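Local coordinates for enoyl-acyl carrier protein reductase (Uncultured bacterium, PDB 6KIA) that catalyses, as an NADH-binding enoyl-acyl carrier protein reductase of a novel type, what is probably the enoyl reduction step of fatty acid synthesis, at residues E218-A221 and A222-R226; V302-S305 and L306-L309; D353-K356 and G357-N360. All coordinates share one frame; numbering follows the deposited sequence.

Contact 1 of 3, residues E218-A221 and A222-R226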
ATOM      1  N   GLU A 218      16.000  -6.134 -10.237  1.00 21.60           N
ATOM      2  CA  GLU A 218      16.955  -6.234 -11.350  1.00 22.87           C
ATOM      3  C   GLU A 218      17.984  -5.102 -11.360  1.00 30.39           C
ATOM      4  O   GLU A 218      19.167  -5.317 -11.623  1.00 27.92           O
ATOM      5  CB  GLU A 218      16.198  -6.267 -12.676  1.00 25.73           C
ATOM      6  CG  GLU A 218      15.593  -7.625 -12.926  1.00 29.35           C
ATOM      7  CD  GLU A 218      14.730  -7.660 -14.175  1.00 32.34           C
ATOM      8  OE1 GLU A 218      14.523  -6.606 -14.818  1.00 34.32           O
ATOM      9  OE2 GLU A 218      14.308  -8.765 -14.538  1.00 33.34           O
ATOM     10  N   GLY A 219      17.515  -3.893 -11.083  1.00 24.89           N
ATOM     11  CA  GLY A 219      18.352  -2.711 -11.109  1.00 24.05           C
ATOM     12  C   GLY A 219      19.410  -2.739 -10.016  1.00 24.23           C
ATOM     13  O   GLY A 219      20.506  -2.198 -10.202  1.00 25.15           O
ATOM     14  N   SER A 220      19.114  -3.412  -8.903  1.00 24.70           N
ATOM     15  CA  SER A 220      20.048  -3.462  -7.775  1.00 24.59           C
ATOM     16  C   SER A 220      20.927  -4.724  -7.770  1.00 28.43           C
ATOM     17  O   SER A 220      21.634  -5.000  -6.795  1.00 26.35           O
ATOM     18  CB  SER A 220      19.270  -3.361  -6.459  1.00 22.82           C
ATOM     19  OG  SER A 220      18.380  -4.465  -6.314  1.00 25.76           O
ATOM     20  N   ALA A 221      20.899  -5.470  -8.871  1.00 24.83           N
ATOM     21  CA  ALA A 221      21.563  -6.772  -8.940  1.00 26.19           C
ATOM     22  C   ALA A 221      23.063  -6.701  -8.699  1.00 25.14           C
ATOM     23  O   ALA A 221      23.613  -7.571  -8.019  1.00 25.21           O
ATOM     24  CB  ALA A 221      21.296  -7.437 -10.306  1.00 26.49           C
ATOM     25  N   ALA A 222      23.725  -5.690  -9.265  1.00 24.25           N
ATOM     26  CA  ALA A 222      25.180  -5.551  -9.128  1.00 28.39           C
ATOM     27  C   ALA A 222      25.551  -5.257  -7.682  1.00 28.63           C
ATOM     28  O   ALA A 222      26.492  -5.842  -7.125  1.00 28.23           O
ATOM     29  CB  ALA A 222      25.705  -4.468 -10.039  1.00 24.91           C
ATOM     30  N   ILE A 223      24.797  -4.349  -7.068  1.00 27.71           N
ATOM     31  CA  ILE A 223      24.977  -4.065  -5.652  1.00 25.73           C
ATOM     32  C   ILE A 223      24.784  -5.325  -4.812  1.00 24.57           C
ATOM     33  O   ILE A 223      25.601  -5.639  -3.935  1.00 24.73           O
ATOM     34  CB  ILE A 223      23.978  -2.971  -5.172  1.00 23.25           C
ATOM     35  CG1 ILE A 223      24.295  -1.633  -5.842  1.00 25.11           C
ATOM     36  CG2 ILE A 223      24.036  -2.830  -3.667  1.00 27.41           C
ATOM     37  CD1 ILE A 223      23.233  -0.547  -5.603  1.00 27.67           C
ATOM     38  N   ARG A 224      23.677  -6.024  -5.060  1.00 23.63           N
ATOM     39  CA  ARG A 224      23.342  -7.265  -4.359  1.00 23.43           C
ATOM     40  C   ARG A 224      24.500  -8.268  -4.435  1.00 25.47           C
ATOM     41  O   ARG A 224      24.909  -8.836  -3.420  1.00 26.09           O
ATOM     42  CB  ARG A 224      22.041  -7.879  -4.909  1.00 25.08           C
ATOM     43  CG  ARG A 224      21.617  -9.123  -4.163  1.00 24.27           C
ATOM     44  CD  ARG A 224      20.209  -9.605  -4.578  1.00 26.65           C
ATOM     45  NE  ARG A 224      20.149 -10.090  -5.958  1.00 27.56           N
ATOM     46  CZ  ARG A 224      19.568  -9.436  -6.963  1.00 30.54           C
ATOM     47  NH1 ARG A 224      18.992  -8.255  -6.752  1.00 25.66           N
ATOM     48  NH2 ARG A 224      19.566  -9.960  -8.186  1.00 27.53           N
ATOM     49  N   ALA A 225      24.970  -8.520  -5.650  1.00 27.97           N
ATOM     50  CA  ALA A 225      26.076  -9.454  -5.853  1.00 31.50           C
ATOM     51  C   ALA A 225      27.329  -9.041  -5.073  1.00 26.11           C
ATOM     52  O   ALA A 225      27.973  -9.873  -4.424  1.00 27.41           O
ATOM     53  CB  ALA A 225      26.392  -9.572  -7.320  1.00 28.74           C
ATOM     54  N   ARG A 226      27.660  -7.753  -5.114  1.00 25.51           N
ATOM     55  CA  ARG A 226      28.893  -7.314  -4.476  1.00 26.00           C
ATOM     56  C   ARG A 226      28.781  -7.452  -2.950  1.00 25.79           C
ATOM     57  O   ARG A 226      29.734  -7.887  -2.273  1.00 27.93           O
ATOM     58  CB  ARG A 226      29.242  -5.874  -4.893  1.00 28.70           C
ATOM     59  CG  ARG A 226      30.288  -5.181  -4.005  1.00 24.68           C
ATOM     60  CD  ARG A 226      30.618  -3.769  -4.472  1.00 20.49           C
ATOM     61  NE  ARG A 226      29.499  -2.834  -4.340  1.00 29.82           N
ATOM     62  CZ  ARG A 226      29.202  -2.204  -3.211  1.00 26.96           C
ATOM     63  NH1 ARG A 226      29.929  -2.434  -2.120  1.00 28.19           N
ATOM     64  NH2 ARG A 226      28.172  -1.363  -3.162  1.00 35.08           N
TER
HETATM   65  O   HOH W   1      23.219  -2.499  -8.746  1.00 28.40           O
HETATM   66  O   HOH W   2      22.534  -4.287 -11.847  1.00 35.12           O

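Contact 2 of 3, residues V302-S305 and L306-L309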
ATOM      1  N   VAL A 302     -13.349   0.876   3.070  1.00 20.14           N
ATOM      2  CA  VAL A 302     -12.148   0.087   3.330  1.00 18.87           C
ATOM      3  C   VAL A 302     -11.882   0.014   4.845  1.00 18.14           C
ATOM      4  O   VAL A 302     -11.457  -1.031   5.391  1.00 18.50           O
ATOM      5  CB  VAL A 302     -10.915   0.661   2.555  1.00 20.00           C
ATOM      6  CG1 VAL A 302     -10.456   2.014   3.109  1.00 25.30           C
ATOM      7  CG2 VAL A 302      -9.749  -0.370   2.529  1.00 21.53           C
ATOM      8  N   GLU A 303     -12.189   1.111   5.523  1.00 17.86           N
ATOM      9  CA  GLU A 303     -11.888   1.238   6.943  1.00 23.08           C
ATOM     10  C   GLU A 303     -12.809   0.364   7.819  1.00 22.73           C
ATOM     11  O   GLU A 303     -12.518   0.128   9.000  1.00 18.91           O
ATOM     12  CB  GLU A 303     -12.002   2.715   7.365  1.00 22.99           C
ATOM     13  CG  GLU A 303     -13.444   3.171   7.627  1.00 20.56           C
ATOM     14  CD  GLU A 303     -14.288   3.416   6.394  1.00 27.60           C
ATOM     15  OE1 GLU A 303     -13.770   3.390   5.256  1.00 26.73           O
ATOM     16  OE2 GLU A 303     -15.524   3.559   6.579  1.00 30.81           O
ATOM     17  N   LEU A 304     -13.919  -0.123   7.254  1.00 19.22           N
ATOM     18  CA  LEU A 304     -14.804  -0.993   8.009  1.00 16.96           C
ATOM     19  C   LEU A 304     -14.055  -2.223   8.464  1.00 22.56           C
ATOM     20  O   LEU A 304     -14.365  -2.780   9.543  1.00 19.91           O
ATOM     21  CB  LEU A 304     -16.026  -1.400   7.170  1.00 19.47           C
ATOM     22  CG  LEU A 304     -16.934  -0.243   6.779  1.00 20.24           C
ATOM     23  CD1 LEU A 304     -18.081  -0.811   5.969  1.00 19.62           C
ATOM     24  CD2 LEU A 304     -17.474   0.492   8.015  1.00 20.25           C
ATOM     25  N   SER A 305     -13.045  -2.616   7.680  1.00 18.94           N
ATOM     26  CA  SER A 305     -12.281  -3.817   8.026  1.00 18.92           C
ATOM     27  C   SER A 305     -11.395  -3.629   9.254  1.00 19.96           C
ATOM     28  O   SER A 305     -11.013  -4.599   9.890  1.00 21.72           O
ATOM     29  CB  SER A 305     -11.419  -4.253   6.844  1.00 17.42           C
ATOM     30  OG  SER A 305     -12.233  -4.599   5.723  1.00 18.68           O
ATOM     31  N   LEU A 306     -11.122  -2.383   9.611  1.00 16.40           N
ATOM     32  CA  LEU A 306     -10.115  -2.081  10.622  1.00 17.33           C
ATOM     33  C   LEU A 306     -10.652  -2.097  12.062  1.00 19.58           C
ATOM     34  O   LEU A 306      -9.925  -2.451  12.993  1.00 22.19           O
ATOM     35  CB  LEU A 306      -9.489  -0.714  10.301  1.00 21.07           C
ATOM     36  CG  LEU A 306      -8.423  -0.131  11.230  1.00 17.60           C
ATOM     37  CD1 LEU A 306      -7.189  -1.035  11.289  1.00 16.15           C
ATOM     38  CD2 LEU A 306      -8.061   1.248  10.688  1.00 21.37           C
ATOM     39  N   PHE A 307     -11.924  -1.750  12.254  1.00 18.37           N
ATOM     40  CA  PHE A 307     -12.456  -1.644  13.629  1.00 17.07           C
ATOM     41  C   PHE A 307     -12.270  -2.880  14.528  1.00 16.52           C
ATOM     42  O   PHE A 307     -11.962  -2.731  15.725  1.00 17.92           O
ATOM     43  CB  PHE A 307     -13.941  -1.266  13.578  1.00 19.89           C
ATOM     44  CG  PHE A 307     -14.196   0.080  12.969  1.00 18.32           C
ATOM     45  CD1 PHE A 307     -13.867   1.240  13.654  1.00 20.47           C
ATOM     46  CD2 PHE A 307     -14.773   0.187  11.715  1.00 16.78           C
ATOM     47  CE1 PHE A 307     -14.104   2.499  13.088  1.00 18.16           C
ATOM     48  CE2 PHE A 307     -15.032   1.433  11.144  1.00 21.05           C
ATOM     49  CZ  PHE A 307     -14.709   2.589  11.822  1.00 20.38           C
ATOM     50  N   PRO A 308     -12.430  -4.103  13.970  1.00 17.42           N
ATOM     51  CA  PRO A 308     -12.241  -5.268  14.844  1.00 16.89           C
ATOM     52  C   PRO A 308     -10.812  -5.435  15.383  1.00 18.63           C
ATOM     53  O   PRO A 308     -10.607  -6.299  16.237  1.00 18.65           O
ATOM     54  CB  PRO A 308     -12.631  -6.451  13.937  1.00 19.53           C
ATOM     55  CG  PRO A 308     -13.552  -5.852  12.919  1.00 23.71           C
ATOM     56  CD  PRO A 308     -12.996  -4.496  12.655  1.00 19.61           C
ATOM     57  N   LEU A 309      -9.854  -4.630  14.922  1.00 17.50           N
ATOM     58  CA  LEU A 309      -8.522  -4.633  15.562  1.00 15.62           C
ATOM     59  C   LEU A 309      -8.667  -4.360  17.057  1.00 18.35           C
ATOM     60  O   LEU A 309      -7.896  -4.880  17.872  1.00 18.60           O
ATOM     61  CB  LEU A 309      -7.587  -3.601  14.893  1.00 16.55           C
ATOM     62  CG  LEU A 309      -6.179  -3.515  15.489  1.00 18.55           C
ATOM     63  CD1 LEU A 309      -5.411  -4.825  15.207  1.00 16.12           C
ATOM     64  CD2 LEU A 309      -5.399  -2.296  14.946  1.00 15.86           C
TER

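Contact 3 of 3, residues D353-K356 and G357-N360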
ATOM      1  N   ASP A 353     -25.272 -12.020   5.005  1.00 33.84           N
ATOM      2  CA  ASP A 353     -25.052 -12.881   3.841  1.00 35.85           C
ATOM      3  C   ASP A 353     -24.384 -12.120   2.701  1.00 30.17           C
ATOM      4  O   ASP A 353     -23.536 -12.678   1.988  1.00 34.84           O
ATOM      5  CB  ASP A 353     -26.360 -13.518   3.363  1.00 43.55           C
ATOM      6  CG  ASP A 353     -26.766 -14.720   4.210  1.00 54.25           C
ATOM      7  OD1 ASP A 353     -25.934 -15.206   5.008  1.00 55.97           O
ATOM      8  OD2 ASP A 353     -27.914 -15.189   4.068  1.00 60.80           O
ATOM      9  N   VAL A 354     -24.778 -10.859   2.521  1.00 26.48           N
ATOM     10  CA  VAL A 354     -24.186 -10.031   1.479  1.00 24.37           C
ATOM     11  C   VAL A 354     -22.655  -9.946   1.640  1.00 24.29           C
ATOM     12  O   VAL A 354     -21.905 -10.196   0.689  1.00 28.42           O
ATOM     13  CB  VAL A 354     -24.772  -8.592   1.485  1.00 31.94           C
ATOM     14  CG1 VAL A 354     -23.994  -7.703   0.524  1.00 35.03           C
ATOM     15  CG2 VAL A 354     -26.241  -8.602   1.098  1.00 38.04           C
ATOM     16  N   MET A 355     -22.187  -9.665   2.851  1.00 26.03           N
ATOM     17  CA  MET A 355     -20.746  -9.531   3.075  1.00 21.68           C
ATOM     18  C   MET A 355     -20.063 -10.887   3.105  1.00 26.90           C
ATOM     19  O   MET A 355     -18.927 -11.029   2.623  1.00 23.42           O
ATOM     20  CB  MET A 355     -20.469  -8.765   4.362  1.00 22.40           C
ATOM     21  CG  MET A 355     -20.932  -7.297   4.310  1.00 21.81           C
ATOM     22  SD  MET A 355     -20.550  -6.464   2.759  1.00 26.89           S
ATOM     23  CE  MET A 355     -18.753  -6.651   2.689  1.00 21.61           C
ATOM     24  N   LYS A 356     -20.767 -11.904   3.602  1.00 26.71           N
ATOM     25  CA  LYS A 356     -20.187 -13.237   3.647  1.00 24.27           C
ATOM     26  C   LYS A 356     -19.879 -13.730   2.239  1.00 26.65           C
ATOM     27  O   LYS A 356     -18.898 -14.459   2.041  1.00 26.52           O
ATOM     28  CB  LYS A 356     -21.141 -14.223   4.331  1.00 35.10           C
ATOM     29  CG  LYS A 356     -20.545 -15.604   4.514  1.00 45.03           C
ATOM     30  CD  LYS A 356     -21.600 -16.624   4.903  1.00 54.09           C
ATOM     31  CE  LYS A 356     -20.955 -17.885   5.447  1.00 63.44           C
ATOM     32  NZ  LYS A 356     -20.032 -18.491   4.448  1.00 69.41           N
ATOM     33  N   GLY A 357     -20.666 -13.271   1.266  1.00 28.21           N
ATOM     34  CA  GLY A 357     -20.462 -13.637  -0.129  1.00 27.78           C
ATOM     35  C   GLY A 357     -19.146 -13.147  -0.730  1.00 34.91           C
ATOM     36  O   GLY A 357     -18.635 -13.722  -1.700  1.00 35.07           O
ATOM     37  N   PHE A 358     -18.593 -12.077  -0.165  1.00 25.75           N
ATOM     38  CA  PHE A 358     -17.333 -11.530  -0.690  1.00 29.65           C
ATOM     39  C   PHE A 358     -16.092 -12.104  -0.008  1.00 28.60           C
ATOM     40  O   PHE A 358     -14.983 -11.677  -0.305  1.00 29.09           O
ATOM     41  CB  PHE A 358     -17.328  -9.999  -0.570  1.00 25.22           C
ATOM     42  CG  PHE A 358     -18.318  -9.335  -1.465  1.00 27.24           C
ATOM     43  CD1 PHE A 358     -18.036  -9.157  -2.812  1.00 24.51           C
ATOM     44  CD2 PHE A 358     -19.548  -8.923  -0.971  1.00 26.18           C
ATOM     45  CE1 PHE A 358     -18.967  -8.568  -3.652  1.00 26.58           C
ATOM     46  CE2 PHE A 358     -20.484  -8.330  -1.798  1.00 27.84           C
ATOM     47  CZ  PHE A 358     -20.195  -8.147  -3.139  1.00 28.67           C
ATOM     48  N   ARG A 359     -16.264 -13.111   0.851  1.00 25.29           N
ATOM     49  CA  ARG A 359     -15.119 -13.758   1.511  1.00 28.39           C
ATOM     50  C   ARG A 359     -14.602 -14.922   0.677  1.00 33.30           C
ATOM     51  O   ARG A 359     -14.173 -15.950   1.194  1.00 42.78           O
ATOM     52  CB  ARG A 359     -15.500 -14.229   2.923  1.00 30.79           C
ATOM     53  CG  ARG A 359     -15.818 -13.071   3.852  1.00 26.45           C
ATOM     54  CD  ARG A 359     -15.570 -13.354   5.331  1.00 32.08           C
ATOM     55  NE  ARG A 359     -16.522 -14.286   5.942  1.00 36.02           N
ATOM     56  CZ  ARG A 359     -17.624 -13.894   6.579  1.00 29.15           C
ATOM     57  NH1 ARG A 359     -17.936 -12.598   6.632  1.00 22.31           N
ATOM     58  NH2 ARG A 359     -18.440 -14.794   7.146  1.00 33.24           N
ATOM     59  N   ASN A 360     -14.637 -14.713  -0.629  1.00 27.49           N
ATOM     60  CA  ASN A 360     -14.196 -15.676  -1.615  1.00 29.49           C
ATOM     61  C   ASN A 360     -12.795 -15.319  -2.081  1.00 27.19           C
ATOM     62  O   ASN A 360     -12.604 -14.397  -2.869  1.00 28.97           O
ATOM     63  CB  ASN A 360     -15.180 -15.688  -2.778  1.00 29.31           C
ATOM     64  CG  ASN A 360     -14.881 -16.763  -3.808  1.00 36.01           C
ATOM     65  OD1 ASN A 360     -13.747 -17.215  -3.970  1.00 30.72           O
ATOM     66  ND2 ASN A 360     -15.918 -17.168  -4.531  1.00 39.73           N
TER

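Contact 1 of 3, residues E218-A221 and A222-R226
Ser220 and Arg224 meet at a helix-to-helix junction, where helix 196-219 ends, Ser220 leaves helical geometry, and helix 221-229 starts from Ser220 as its N-cap residue. The first turn of the new helix is closed by two bonds: Arg224 N gives its hydrogen to Ser220 O at 2.9 Å, nearly straight at 169°, and Ala225 N does the same to Ala221 O, also at 2.9 Å. The serine hydroxyl makes no capping bond; it turns instead to Leu216 O and to Tyr236 OH. Two waters do part of the work at the break. One donates to Gly219 O and accepts from Ile223 N at 3.0 Å, while the other accepts from Ala222 N at 3.2 Å and gives Gly219 O a weak bond. Arg224 leaves its backbone with CG anti to N (chi1 -177°) and bends at chi3, which folds the guanidinium back over Ala221. There NH1 bonds to Ile217 O and Tyr236 OH, tying the new helix to the last turn of the old one and to strand 234-240. Ile223 packs on Met142 and Leu145 of helix 120-146. Over one guanidinium face lies Ala221 CA, 3.7 Å from Arg224 NH1.

Contact 2 of 3, residues V302-S305 and L306-L309
Phe307 lays its ring edge against the backbone of Leu304, in the loop that leads from strand 283-287 to helix 309-315. The chain here runs from a short 3-10 segment, 302-305, into a type I beta turn from Leu306 to Leu309. The tight part is backbone-centred. Leu306 N donates to Glu303 O at 2.9 Å, approaching from above the carbonyl plane. Glu303 O also lies 3.5 Å from Phe307 CD2, the ring leaning obliquely on this carbonyl. Phe307 CG stands beside its own backbone N (chi1 -63°), and this brings CD2 and CE2 back over the preceding turn, with Leu304 O near the ring plane. Pro308 closes in too, its CD 3.4 Å from Ser305 O.

The side chains meet more loosely: Leu304 CD2 and Phe307 CE2 are 4.1 Å apart and cross at a slant. No side of this contact faces solvent; beyond the looser pair, helices 339-351 and 370-385 close over it through Ile346 and Ile383, and Thr395 of helix 394-413 also touches the phenyl group. The polar ends turn elsewhere, Glu303 OE2 to Ser380 and Ser305 OG to Gln255, while Val302 reaches to about 5 Å from the bound NADH. Ser305 O is buried with no hydrogen-bond partner in the model, so the proline CD probably offers it at most a weakly polar neighbour.

Contact 3 of 3, residues D353-K356 and G357-N360
Gly357 N donates to Asp353 O at 3.0 Å, an i to i+4 bond that closes the single-turn helix 353-356, and a longer, weak bond runs from the same hydrogen to Val354 O. After it the chain tightens into a type I beta turn from Lys356 to Arg359. Phe358 N reaches Met355 O at 3.0 Å and Arg359 N reaches Lys356 O at 3.2 Å. Both come in from above their acceptor's carbonyl plane, about 60° out of it, as the i to i+3 spacing brings them. Three successive amides are thus held by the carbonyls of the turn before.

Around this backbone the side chains divide. On the inner side Phe358, with CG beside its own backbone N (chi1 -68°), sends its ring back under the helix. Phe358 CD2 comes 3.2 Å from Val354 O, obliquely, while Met355 O lies at the ring edge. The apolar contacts are looser: Phe358 CE2 meets Val354 CG1 at 4.3 Å, and Met355 CE stands near CD2 of the same ring. Leu372 of helix 370-385 touches both Met355 and Phe358, and Ile375 touches Val354 and Met355, which fastens this short helix to the longer one.

Toward the outside, Arg359 bends at chi3 and lies across Lys356 at about a right angle. Its NH1 bonds to Asn350 O, at the end of helix 339-351, which holds one end of the group and probably offsets the nearness of the lysine's like charge. The lysine chain runs extended until its last torsion, and its aliphatic part covers one face of the guanidinium, with Lys356 CG 3.5 Å from Arg359 NH2.

In the fold
Contact 2 is the core member of the three, buried throughout, with Val302 at its edge about 5 Å from the bound NADH, whereas contacts 1 and 3 lie farther out, partly buried, on opposite sides of the chain's centre with their own centres about 44 Å apart. Contacts 2 and 3 are neighbours, about 7 Å between nearest atoms, and both pack on helix 370-385; contact 1 instead leans on helix 120-146 and strand 234-240. At the outer sites an arginine folds back over the preceding residues and bonds a main-chain carbonyl, and contact 1 also uses water. The buried site has a single backbone hydrogen bond across it, with phenyl and proline against carbonyl oxygens and a leucine against the phenyl ring.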